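Long-range contacts in fructokinase (Vibrio cholerae serotype O1, PDB 5EYN), which phosphorylates fructose with ATP as a sugar kinase of the PfkB family, held here with fructose, ADP, beryllium trifluoride and calcium: residues A[93-102]-A[113-124]; A[240-251]-A[285-296]. All blocks are in the same frame, centred on the assembly; numbering follows the deposited sequence.

Interaction 1: residues A[93-102]-A[113-124]; sequences DPVHRTSTVV and FTFMVKPSADQF. With FRU (beta-D-fructofuranose), chain B.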
loop_
_atom_site.group_PDB
_atom_site.type_symbol
_atom_site.label_atom_id
_atom_site.label_comp_id
_atom_site.label_asym_id
_atom_site.label_seq_id
_atom_site.Cartn_x
_atom_site.Cartn_y
_atom_site.Cartn_z
ATOM N N ASP A 93 2.602 15.377 -3.491
ATOM C CA ASP A 93 2.984 15.719 -2.127
ATOM C C ASP A 93 4.425 15.294 -1.898
ATOM O O ASP A 93 4.844 14.228 -2.367
ATOM C CB ASP A 93 2.088 15.015 -1.114
ATOM C CG ASP A 93 2.303 15.520 0.291
ATOM O OD1 ASP A 93 1.692 16.547 0.642
ATOM O OD2 ASP A 93 3.090 14.907 1.042
ATOM N N PRO A 94 5.189 16.120 -1.175
ATOM C CA PRO A 94 6.606 15.798 -0.977
ATOM C C PRO A 94 6.874 14.595 -0.068
ATOM O O PRO A 94 7.944 14.001 -0.159
ATOM C CB PRO A 94 7.173 17.084 -0.355
ATOM C CG PRO A 94 6.000 17.804 0.199
ATOM C CD PRO A 94 4.847 17.466 -0.673
ATOM N N VAL A 95 5.917 14.232 0.774
ATOM C CA VAL A 95 6.179 13.272 1.845
ATOM C C VAL A 95 5.278 12.037 1.800
ATOM O O VAL A 95 5.727 10.918 2.009
ATOM C CB VAL A 95 6.022 13.972 3.225
ATOM C CG1 VAL A 95 5.971 12.950 4.363
ATOM C CG2 VAL A 95 7.142 14.983 3.440
ATOM N N HIS A 96 4.001 12.242 1.539
ATOM C CA HIS A 96 3.020 11.187 1.719
ATOM C C HIS A 96 2.782 10.378 0.451
ATOM O O HIS A 96 2.941 10.871 -0.649
ATOM C CB HIS A 96 1.731 11.809 2.245
ATOM C CG HIS A 96 1.929 12.540 3.528
ATOM N ND1 HIS A 96 2.027 11.885 4.734
ATOM C CD2 HIS A 96 2.088 13.858 3.795
ATOM C CE1 HIS A 96 2.233 12.771 5.693
ATOM N NE2 HIS A 96 2.263 13.976 5.151
ATOM N N ARG A 97 2.385 9.130 0.636
ATOM C CA ARG A 97 2.235 8.173 -0.433
ATOM C C ARG A 97 0.839 8.185 -1.045
ATOM O O ARG A 97 -0.150 8.535 -0.411
ATOM C CB ARG A 97 2.547 6.785 0.122
ATOM C CG ARG A 97 4.036 6.577 0.381
ATOM C CD ARG A 97 4.684 6.097 -0.886
ATOM N NE ARG A 97 6.126 6.152 -0.832
ATOM C CZ ARG A 97 6.856 7.156 -1.285
ATOM N NH1 ARG A 97 6.280 8.223 -1.823
ATOM N NH2 ARG A 97 8.177 7.095 -1.189
ATOM N N THR A 98 0.782 7.786 -2.306
ATOM C CA THR A 98 -0.472 7.593 -3.019
ATOM C C THR A 98 -1.329 6.508 -2.402
ATOM O O THR A 98 -0.847 5.437 -2.014
ATOM C CB THR A 98 -0.187 7.230 -4.471
ATOM O OG1 THR A 98 0.634 8.243 -5.041
ATOM C CG2 THR A 98 -1.467 7.083 -5.282
ATOM N N SER A 99 -2.615 6.800 -2.301
ATOM C CA SER A 99 -3.563 5.837 -1.785
ATOM C C SER A 99 -3.498 4.523 -2.571
ATOM O O SER A 99 -3.482 4.514 -3.802
ATOM C CB SER A 99 -4.969 6.403 -1.858
ATOM O OG SER A 99 -5.893 5.484 -1.314
ATOM N N THR A 100 -3.486 3.430 -1.824
ATOM C CA THR A 100 -3.398 2.075 -2.342
ATOM C C THR A 100 -4.470 1.258 -1.669
ATOM O O THR A 100 -4.486 1.137 -0.450
ATOM C CB THR A 100 -2.024 1.481 -2.043
ATOM O OG1 THR A 100 -1.025 2.316 -2.610
ATOM C CG2 THR A 100 -1.884 0.094 -2.632
ATOM N N VAL A 101 -5.369 0.700 -2.474
ATOM C CA VAL A 101 -6.549 0.057 -1.956
ATOM C C VAL A 101 -6.595 -1.380 -2.455
ATOM O O VAL A 101 -6.407 -1.651 -3.641
ATOM C CB VAL A 101 -7.801 0.816 -2.414
ATOM C CG1 VAL A 101 -9.066 0.072 -2.045
ATOM C CG2 VAL A 101 -7.812 2.214 -1.819
ATOM N N VAL A 102 -6.822 -2.315 -1.546
ATOM C CA VAL A 102 -6.967 -3.725 -1.904
ATOM C C VAL A 102 -8.452 -4.058 -1.988
ATOM O O VAL A 102 -9.221 -3.781 -1.070
ATOM C CB VAL A 102 -6.269 -4.633 -0.879
ATOM C CG1 VAL A 102 -6.452 -6.097 -1.235
ATOM C CG2 VAL A 102 -4.795 -4.281 -0.799
ATOM N N PHE A 113 -13.331 -2.758 0.174
ATOM C CA PHE A 113 -12.060 -2.038 0.118
ATOM C C PHE A 113 -11.289 -2.066 1.421
ATOM O O PHE A 113 -11.868 -1.904 2.484
ATOM C CB PHE A 113 -12.299 -0.572 -0.244
ATOM C CG PHE A 113 -13.031 -0.379 -1.539
ATOM C CD1 PHE A 113 -14.280 0.201 -1.544
ATOM C CD2 PHE A 113 -12.470 -0.758 -2.747
ATOM C CE1 PHE A 113 -14.964 0.385 -2.730
ATOM C CE2 PHE A 113 -13.154 -0.572 -3.943
ATOM C CZ PHE A 113 -14.400 -0.001 -3.936
ATOM N N THR A 114 -9.982 -2.271 1.320
ATOM C CA THR A 114 -9.077 -2.052 2.436
ATOM C C THR A 114 -8.079 -0.979 2.034
ATOM O O THR A 114 -7.346 -1.140 1.048
ATOM C CB THR A 114 -8.291 -3.327 2.785
ATOM O OG1 THR A 114 -9.198 -4.391 3.102
ATOM C CG2 THR A 114 -7.366 -3.083 3.979
ATOM N N PHE A 115 -8.049 0.112 2.790
ATOM C CA PHE A 115 -7.149 1.219 2.520
ATOM C C PHE A 115 -5.809 1.006 3.191
ATOM O O PHE A 115 -5.720 0.985 4.416
ATOM C CB PHE A 115 -7.801 2.527 2.978
ATOM C CG PHE A 115 -8.954 2.925 2.104
ATOM C CD1 PHE A 115 -8.794 3.875 1.119
ATOM C CD2 PHE A 115 -10.169 2.275 2.210
ATOM C CE1 PHE A 115 -9.833 4.191 0.271
ATOM C CE2 PHE A 115 -11.205 2.594 1.370
ATOM C CZ PHE A 115 -11.046 3.545 0.396
ATOM N N MET A 116 -4.765 0.809 2.396
ATOM C CA MET A 116 -3.455 0.522 2.957
ATOM C C MET A 116 -2.661 1.757 3.354
ATOM O O MET A 116 -1.749 1.656 4.178
ATOM C CB MET A 116 -2.622 -0.333 2.007
ATOM C CG MET A 116 -3.230 -1.677 1.696
ATOM S SD MET A 116 -3.619 -2.673 3.131
ATOM C CE MET A 116 -1.970 -2.959 3.787
ATOM N N VAL A 117 -2.996 2.906 2.775
ATOM C CA VAL A 117 -2.247 4.135 3.024
ATOM C C VAL A 117 -3.169 5.142 3.690
ATOM O O VAL A 117 -4.075 5.698 3.059
ATOM C CB VAL A 117 -1.649 4.712 1.721
ATOM C CG1 VAL A 117 -0.819 5.945 2.017
ATOM C CG2 VAL A 117 -0.805 3.673 1.003
ATOM N N LYS A 118 -2.909 5.383 4.971
ATOM C CA LYS A 118 -3.727 6.250 5.802
ATOM C C LYS A 118 -2.795 7.013 6.733
ATOM O O LYS A 118 -2.167 6.417 7.577
ATOM C CB LYS A 118 -4.691 5.411 6.643
ATOM C CG LYS A 118 -5.699 4.630 5.801
ATOM C CD LYS A 118 -6.848 4.077 6.628
ATOM C CE LYS A 118 -6.365 3.190 7.743
ATOM N NZ LYS A 118 -7.510 2.577 8.466
ATOM N N PRO A 119 -2.701 8.338 6.584
ATOM C CA PRO A 119 -3.331 9.200 5.579
ATOM C C PRO A 119 -2.517 9.236 4.280
ATOM O O PRO A 119 -1.308 9.450 4.315
ATOM C CB PRO A 119 -3.326 10.570 6.272
ATOM C CG PRO A 119 -2.087 10.532 7.115
ATOM C CD PRO A 119 -1.954 9.124 7.590
ATOM N N SER A 120 -3.183 9.067 3.146
ATOM C CA SER A 120 -2.504 9.190 1.869
ATOM C C SER A 120 -2.356 10.662 1.467
ATOM O O SER A 120 -2.871 11.566 2.137
ATOM C CB SER A 120 -3.265 8.405 0.801
ATOM O OG SER A 120 -4.645 8.754 0.814
ATOM N N ALA A 121 -1.639 10.892 0.380
ATOM C CA ALA A 121 -1.251 12.226 -0.027
ATOM C C ALA A 121 -2.424 13.188 -0.181
ATOM O O ALA A 121 -2.308 14.374 0.125
ATOM C CB ALA A 121 -0.483 12.147 -1.343
ATOM N N ASP A 122 -3.534 12.681 -0.694
ATOM C CA ASP A 122 -4.715 13.500 -0.941
ATOM C C ASP A 122 -5.265 14.118 0.334
ATOM O O ASP A 122 -5.920 15.150 0.274
ATOM C CB ASP A 122 -5.798 12.654 -1.639
ATOM C CG ASP A 122 -6.043 11.351 -0.933
ATOM O OD1 ASP A 122 -7.029 11.253 -0.178
ATOM O OD2 ASP A 122 -5.224 10.420 -1.112
ATOM N N GLN A 123 -4.995 13.495 1.475
ATOM C CA GLN A 123 -5.450 14.022 2.756
ATOM C C GLN A 123 -4.733 15.307 3.162
ATOM O O GLN A 123 -5.142 15.988 4.111
ATOM C CB GLN A 123 -5.302 12.957 3.852
ATOM C CG GLN A 123 -6.169 11.738 3.610
ATOM C CD GLN A 123 -7.635 12.086 3.618
ATOM O OE1 GLN A 123 -8.201 12.337 4.665
ATOM N NE2 GLN A 123 -8.263 12.106 2.443
ATOM N N PHE A 124 -3.700 15.660 2.406
ATOM C CA PHE A 124 -2.900 16.845 2.683
ATOM C C PHE A 124 -3.129 17.986 1.696
ATOM O O PHE A 124 -2.337 18.919 1.623
ATOM C CB PHE A 124 -1.431 16.443 2.789
ATOM C CG PHE A 124 -1.188 15.529 3.944
ATOM C CD1 PHE A 124 -1.286 14.158 3.801
ATOM C CD2 PHE A 124 -0.935 16.047 5.203
ATOM C CE1 PHE A 124 -1.107 13.328 4.873
ATOM C CE2 PHE A 124 -0.756 15.223 6.275
ATOM C CZ PHE A 124 -0.831 13.859 6.117
HETATM C C1 FRU B . -12.031 5.308 -2.890
HETATM C C2 FRU B . -12.510 4.087 -3.662
HETATM C C3 FRU B . -11.567 3.515 -4.700
HETATM C C4 FRU B . -12.450 3.081 -5.823
HETATM C C5 FRU B . -13.596 4.019 -5.686
HETATM C C6 FRU B . -14.926 3.441 -6.105
HETATM O O1 FRU B . -11.914 6.420 -3.722
HETATM O O2 FRU B . -12.790 3.105 -2.711
HETATM O O3 FRU B . -10.813 2.509 -4.092
HETATM O O4 FRU B . -11.873 3.218 -7.077
HETATM O O5 FRU B . -13.672 4.454 -4.339
HETATM O O6 FRU B . -15.969 4.368 -5.933
HETATM O O HOH W 1 1.207 9.327 5.249
HETATM O O HOH W 2 -3.716 9.310 -3.314
HETATM O O HOH W 3 -5.048 4.088 0.980
HETATM O O HOH W 4 -10.210 -5.601 0.868
#

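Interaction 2: residues A[240-251]-A[285-296]; sequences ALVATPNSQQIV and QATILDAVKWAN. With ADP (adenosine-5'-diphosphate), chain E.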
loop_
_atom_site.group_PDB
_atom_site.type_symbol
_atom_site.label_atom_id
_atom_site.label_comp_id
_atom_site.label_asym_id
_atom_site.label_seq_id
_atom_site.Cartn_x
_atom_site.Cartn_y
_atom_site.Cartn_z
ATOM N N ALA A 240 -32.343 4.265 -10.283
ATOM C CA ALA A 240 -32.153 5.384 -9.376
ATOM C C ALA A 240 -33.464 6.087 -9.091
ATOM O O ALA A 240 -34.321 6.216 -9.966
ATOM C CB ALA A 240 -31.169 6.361 -9.959
ATOM N N LEU A 241 -33.620 6.522 -7.847
ATOM C CA LEU A 241 -34.716 7.383 -7.453
ATOM C C LEU A 241 -34.243 8.816 -7.582
ATOM O O LEU A 241 -33.200 9.189 -7.059
ATOM C CB LEU A 241 -35.154 7.070 -6.025
ATOM C CG LEU A 241 -36.385 7.857 -5.553
ATOM C CD1 LEU A 241 -37.047 7.181 -4.376
ATOM C CD2 LEU A 241 -36.033 9.270 -5.154
ATOM N N VAL A 242 -35.026 9.621 -8.281
ATOM C CA VAL A 242 -34.688 11.011 -8.543
ATOM C C VAL A 242 -35.649 11.887 -7.753
ATOM O O VAL A 242 -36.859 11.790 -7.923
ATOM C CB VAL A 242 -34.810 11.322 -10.043
ATOM C CG1 VAL A 242 -34.430 12.760 -10.321
ATOM C CG2 VAL A 242 -33.950 10.364 -10.866
ATOM N N ALA A 243 -35.102 12.692 -6.850
ATOM C CA ALA A 243 -35.913 13.528 -5.977
ATOM C C ALA A 243 -35.566 14.995 -6.195
ATOM O O ALA A 243 -34.430 15.426 -5.976
ATOM C CB ALA A 243 -35.708 13.150 -4.514
ATOM N N THR A 244 -36.562 15.738 -6.652
ATOM C CA THR A 244 -36.459 17.174 -6.849
ATOM C C THR A 244 -37.639 17.776 -6.100
ATOM O O THR A 244 -38.471 17.049 -5.596
ATOM C CB THR A 244 -36.505 17.518 -8.334
ATOM O OG1 THR A 244 -37.684 16.947 -8.905
ATOM C CG2 THR A 244 -35.274 16.967 -9.029
ATOM N N PRO A 245 -37.715 19.109 -5.994
ATOM C CA PRO A 245 -38.812 19.633 -5.171
ATOM C C PRO A 245 -40.201 19.159 -5.626
ATOM O O PRO A 245 -40.589 19.279 -6.785
ATOM C CB PRO A 245 -38.655 21.148 -5.311
ATOM C CG PRO A 245 -37.185 21.329 -5.532
ATOM C CD PRO A 245 -36.756 20.157 -6.377
ATOM N N ASN A 246 -40.918 18.578 -4.674
ATOM C CA ASN A 246 -42.264 18.075 -4.872
ATOM C C ASN A 246 -42.382 16.974 -5.922
ATOM O O ASN A 246 -43.458 16.731 -6.452
ATOM C CB ASN A 246 -43.190 19.250 -5.174
ATOM C CG ASN A 246 -43.054 20.343 -4.147
ATOM O OD1 ASN A 246 -42.927 20.068 -2.954
ATOM N ND2 ASN A 246 -43.022 21.576 -4.600
ATOM N N SER A 247 -41.285 16.269 -6.193
ATOM C CA SER A 247 -41.324 15.188 -7.175
ATOM C C SER A 247 -40.333 14.088 -6.839
ATOM O O SER A 247 -39.187 14.351 -6.497
ATOM C CB SER A 247 -41.044 15.757 -8.568
ATOM O OG SER A 247 -41.014 14.745 -9.556
ATOM N N GLN A 248 -40.802 12.848 -6.922
ATOM C CA GLN A 248 -39.941 11.671 -6.816
ATOM C C GLN A 248 -40.304 10.756 -7.966
ATOM O O GLN A 248 -41.481 10.570 -8.271
ATOM C CB GLN A 248 -40.162 10.910 -5.508
ATOM C CG GLN A 248 -39.725 11.630 -4.249
ATOM C CD GLN A 248 -39.887 10.755 -3.021
ATOM O OE1 GLN A 248 -39.938 9.528 -3.127
ATOM N NE2 GLN A 248 -39.972 11.378 -1.851
ATOM N N GLN A 249 -39.289 10.179 -8.590
ATOM C CA GLN A 249 -39.491 9.309 -9.719
ATOM C C GLN A 249 -38.367 8.298 -9.812
ATOM O O GLN A 249 -37.202 8.656 -9.694
ATOM C CB GLN A 249 -39.487 10.168 -10.964
ATOM C CG GLN A 249 -39.817 9.456 -12.206
ATOM C CD GLN A 249 -39.977 10.437 -13.328
ATOM O OE1 GLN A 249 -40.262 11.616 -13.094
ATOM N NE2 GLN A 249 -39.767 9.978 -14.554
ATOM N N ILE A 250 -38.719 7.035 -10.017
ATOM C CA ILE A 250 -37.725 6.006 -10.263
ATOM C C ILE A 250 -37.417 5.957 -11.744
ATOM O O ILE A 250 -38.316 5.914 -12.580
ATOM C CB ILE A 250 -38.181 4.631 -9.777
ATOM C CG1 ILE A 250 -38.311 4.627 -8.254
ATOM C CG2 ILE A 250 -37.183 3.581 -10.219
ATOM C CD1 ILE A 250 -38.868 3.341 -7.690
ATOM N N VAL A 251 -36.130 5.983 -12.049
ATOM C CA VAL A 251 -35.639 5.907 -13.407
ATOM C C VAL A 251 -34.765 4.666 -13.483
ATOM O O VAL A 251 -33.788 4.519 -12.735
ATOM C CB VAL A 251 -34.817 7.158 -13.754
ATOM C CG1 VAL A 251 -34.271 7.069 -15.165
ATOM C CG2 VAL A 251 -35.659 8.409 -13.578
ATOM N N GLN A 285 -36.355 19.712 -15.605
ATOM C CA GLN A 285 -36.689 18.348 -15.219
ATOM C C GLN A 285 -36.374 17.345 -16.341
ATOM O O GLN A 285 -35.848 16.276 -16.068
ATOM C CB GLN A 285 -38.146 18.256 -14.751
ATOM C CG GLN A 285 -38.461 17.022 -13.904
ATOM C CD GLN A 285 -37.710 16.978 -12.567
ATOM O OE1 GLN A 285 -37.028 17.932 -12.177
ATOM N NE2 GLN A 285 -37.837 15.863 -11.863
ATOM N N ALA A 286 -36.643 17.706 -17.595
ATOM C CA ALA A 286 -36.338 16.818 -18.716
ATOM C C ALA A 286 -34.840 16.561 -18.813
ATOM O O ALA A 286 -34.405 15.445 -19.089
ATOM C CB ALA A 286 -36.854 17.409 -20.021
ATOM N N THR A 287 -34.051 17.608 -18.600
ATOM C CA THR A 287 -32.604 17.488 -18.628
ATOM C C THR A 287 -32.132 16.540 -17.525
ATOM O O THR A 287 -31.284 15.687 -17.743
ATOM C CB THR A 287 -31.948 18.870 -18.437
ATOM O OG1 THR A 287 -32.293 19.709 -19.539
ATOM C CG2 THR A 287 -30.433 18.768 -18.345
ATOM N N ILE A 288 -32.663 16.712 -16.325
ATOM C CA ILE A 288 -32.269 15.866 -15.210
ATOM C C ILE A 288 -32.627 14.405 -15.486
ATOM O O ILE A 288 -31.814 13.507 -15.261
ATOM C CB ILE A 288 -32.921 16.362 -13.921
ATOM C CG1 ILE A 288 -32.243 17.662 -13.496
ATOM C CG2 ILE A 288 -32.853 15.310 -12.822
ATOM C CD1 ILE A 288 -32.934 18.361 -12.361
ATOM N N LEU A 289 -33.845 14.150 -15.944
ATOM C CA LEU A 289 -34.251 12.758 -16.121
ATOM C C LEU A 289 -33.441 12.079 -17.221
ATOM O O LEU A 289 -33.091 10.904 -17.107
ATOM C CB LEU A 289 -35.744 12.672 -16.421
ATOM C CG LEU A 289 -36.660 13.085 -15.269
ATOM C CD1 LEU A 289 -38.086 13.135 -15.773
ATOM C CD2 LEU A 289 -36.553 12.133 -14.091
ATOM N N ASP A 290 -33.148 12.814 -18.288
ATOM C CA ASP A 290 -32.266 12.306 -19.338
ATOM C C ASP A 290 -30.846 12.061 -18.805
ATOM O O ASP A 290 -30.202 11.065 -19.155
ATOM C CB ASP A 290 -32.232 13.299 -20.508
ATOM C CG ASP A 290 -31.203 12.933 -21.551
ATOM O OD1 ASP A 290 -31.531 12.123 -22.432
ATOM O OD2 ASP A 290 -30.068 13.444 -21.498
ATOM N N ALA A 291 -30.352 12.958 -17.959
ATOM C CA ALA A 291 -29.014 12.787 -17.389
ATOM C C ALA A 291 -28.940 11.529 -16.540
ATOM O O ALA A 291 -27.928 10.830 -16.560
ATOM C CB ALA A 291 -28.608 14.001 -16.568
ATOM N N VAL A 292 -30.024 11.220 -15.835
ATOM C CA VAL A 292 -30.092 10.009 -15.017
ATOM C C VAL A 292 -30.194 8.760 -15.899
ATOM O O VAL A 292 -29.649 7.714 -15.559
ATOM C CB VAL A 292 -31.247 10.075 -14.000
ATOM C CG1 VAL A 292 -31.411 8.774 -13.233
ATOM C CG2 VAL A 292 -30.992 11.199 -13.014
ATOM N N LYS A 293 -30.857 8.865 -17.040
ATOM C CA LYS A 293 -30.876 7.751 -17.972
ATOM C C LYS A 293 -29.455 7.436 -18.441
ATOM O O LYS A 293 -29.048 6.276 -18.494
ATOM C CB LYS A 293 -31.780 8.094 -19.160
ATOM C CG LYS A 293 -31.812 7.068 -20.272
ATOM C CD LYS A 293 -32.795 7.480 -21.388
ATOM C CE LYS A 293 -32.913 6.401 -22.466
ATOM N NZ LYS A 293 -33.906 6.774 -23.507
ATOM N N TRP A 294 -28.696 8.468 -18.787
ATOM C CA TRP A 294 -27.290 8.286 -19.127
ATOM C C TRP A 294 -26.526 7.690 -17.953
ATOM O O TRP A 294 -25.715 6.779 -18.127
ATOM C CB TRP A 294 -26.648 9.619 -19.516
ATOM C CG TRP A 294 -26.906 10.053 -20.938
ATOM C CD1 TRP A 294 -28.118 10.133 -21.579
ATOM C CD2 TRP A 294 -25.924 10.461 -21.895
ATOM N NE1 TRP A 294 -27.941 10.567 -22.872
ATOM C CE2 TRP A 294 -26.605 10.774 -23.091
ATOM C CE3 TRP A 294 -24.536 10.603 -21.854
ATOM C CZ2 TRP A 294 -25.940 11.211 -24.230
ATOM C CZ3 TRP A 294 -23.875 11.026 -22.985
ATOM C CH2 TRP A 294 -24.578 11.332 -24.156
ATOM N N ALA A 295 -26.747 8.235 -16.758
ATOM C CA ALA A 295 -26.075 7.759 -15.558
ATOM C C ALA A 295 -26.283 6.259 -15.347
ATOM O O ALA A 295 -25.341 5.513 -15.066
ATOM C CB ALA A 295 -26.581 8.535 -14.346
ATOM N N ASN A 296 -27.529 5.813 -15.483
ATOM C CA ASN A 296 -27.824 4.398 -15.315
ATOM C C ASN A 296 -27.095 3.551 -16.359
ATOM O O ASN A 296 -26.591 2.482 -16.037
ATOM C CB ASN A 296 -29.320 4.144 -15.416
ATOM C CG ASN A 296 -30.067 4.396 -14.127
ATOM O OD1 ASN A 296 -29.540 4.235 -13.023
ATOM N ND2 ASN A 296 -31.337 4.739 -14.269
HETATM P PB ADP E . -20.737 1.279 -7.013
HETATM O O1B ADP E . -19.630 1.967 -7.768
HETATM O O2B ADP E . -20.789 1.769 -5.584
HETATM O O3B ADP E . -20.478 -0.207 -7.033
HETATM P PA ADP E . -23.438 0.777 -7.476
HETATM O O1A ADP E . -22.997 -0.669 -7.624
HETATM O O2A ADP E . -23.823 0.980 -6.028
HETATM O O3A ADP E . -22.116 1.598 -7.743
HETATM O "O5'" ADP E . -24.714 1.137 -8.377
HETATM C "C5'" ADP E . -24.848 2.379 -8.973
HETATM C "C4'" ADP E . -25.533 2.390 -10.319
HETATM O "O4'" ADP E . -24.908 1.472 -11.188
HETATM C "C3'" ADP E . -26.985 2.066 -10.317
HETATM O "O3'" ADP E . -27.757 3.192 -10.025
HETATM C "C2'" ADP E . -27.186 1.615 -11.707
HETATM O "O2'" ADP E . -27.247 2.652 -12.610
HETATM C "C1'" ADP E . -25.925 0.889 -11.954
HETATM N N9 ADP E . -25.974 -0.511 -11.641
HETATM C C8 ADP E . -25.442 -1.140 -10.577
HETATM N N7 ADP E . -25.673 -2.442 -10.655
HETATM C C5 ADP E . -26.358 -2.690 -11.772
HETATM C C6 ADP E . -26.864 -3.823 -12.388
HETATM N N6 ADP E . -26.714 -5.115 -11.798
HETATM N N1 ADP E . -27.516 -3.699 -13.541
HETATM C C2 ADP E . -27.693 -2.513 -14.151
HETATM N N3 ADP E . -27.214 -1.381 -13.585
HETATM C C4 ADP E . -26.557 -1.458 -12.419
#

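Interaction 1: residues A[93-102]-A[113-124]
Val101 and Phe115 form a non-hydrogen-bonded pair, and Val102 and Thr114 a hydrogen-bonded pair, in an antiparallel beta hairpin of strands 99-102 and 113-115, whose directions lie 145° apart. The hairpin belongs to the small four-stranded sheet that PfkB-family sugar kinases use as a lid over the sugar. Next to these two pairs, Met116 N donates to Thr100 O at 2.9 Å, and further along the loops Ala121 N donates to Arg97 O. Val101 faces the fructose together with the two phenylalanines. Its CG2 lies over a face of the Phe115 ring, 3.5 Å from CD1. The CG1 methyl, anti to the backbone N (chi1 172°), meets Phe113 CD2 at 3.6 Å. Fructose O2 sits over the centre of the Phe113 ring, 3.5 Å from CD1. On the other face of the hairpin, Val102 CG2 packs on Met116 CG. Met116 also touches Thr100 of the second subunit, so this face takes part in the dimer. The Arg97 guanidinium forms a salt bridge with Glu178 of the second subunit. At the far end, the His96 ring makes an offset stack on the Phe124 ring, with planes only 5° apart and centroids 3.6 Å apart. Val95 CG1 covers the opposite face of the imidazole. In the plane of that ring, a water bound to His96 ND1 at 2.7 Å donates to Pro119 O.

Interaction 2: residues A[240-251]-A[285-296]
Ala240 opens the contact by resting its CB against Val292 CG1 of helix 285-302. The 285-296 part of the helix runs nearly antiparallel to strand 240-244, at 159°, with the axes 10.1 Å apart. Val242 comes next and reaches the helix with both methyls. Its CG2 meets Val292 CG2 tip to tip at 3.7 Å. The CG1 branch, anti to the backbone N (chi1 -179°), lies 3.9 Å from Ile288 CG2. Thr244 ends the strand opposite the amide of Gln285, and its OG1 lies 3.2 Å from Gln285 NE2. A bend at chi2 of Gln285 (64°) brings this amide up to the threonine. A type II turn from Thr244 to Ser247 then reverses the chain into strand 247-251. Gln249 crosses Leu289 at about a right angle, and its amide touches both leucine methyls. Val251 touches two successive helix turns: its CG2 is 3.9 Å from Leu289 CD2, and its CB is 3.8 Å from Val292 CG1. Val251 O accepts from Ala240 N within the hairpin and also from Asn296 ND2, at 2.9 Å. The second donor stands well above the carbonyl plane. This bond helps fix the amide rotation, while Asn296 OD1 accepts from ADP O2' at 2.8 Å. The contact thus packs a helix on the edge hairpin of the large sheet in the ribokinase-like fold and ends at the ADP ribose site.

Interaction 1 and interaction 2 share no strand or helix and lie on opposite sides of the chain's centre, about 35 Å apart between centres. Interaction 1 is mostly buried and pairs strands in the small four-stranded sheet. It combines backbone bonds, aromatic rings, valines and bridging waters, and it touches the fructose and the second subunit. Interaction 2 is partly buried and packs a helix on the outer hairpin of the nine-stranded sheet. Aliphatic branches carry it, with polar groups at both ends, and the other subunit does not touch it. Each contact reaches one ligand: the sugar in 93-102 with 113-124, the nucleotide in 240-251 with 285-296.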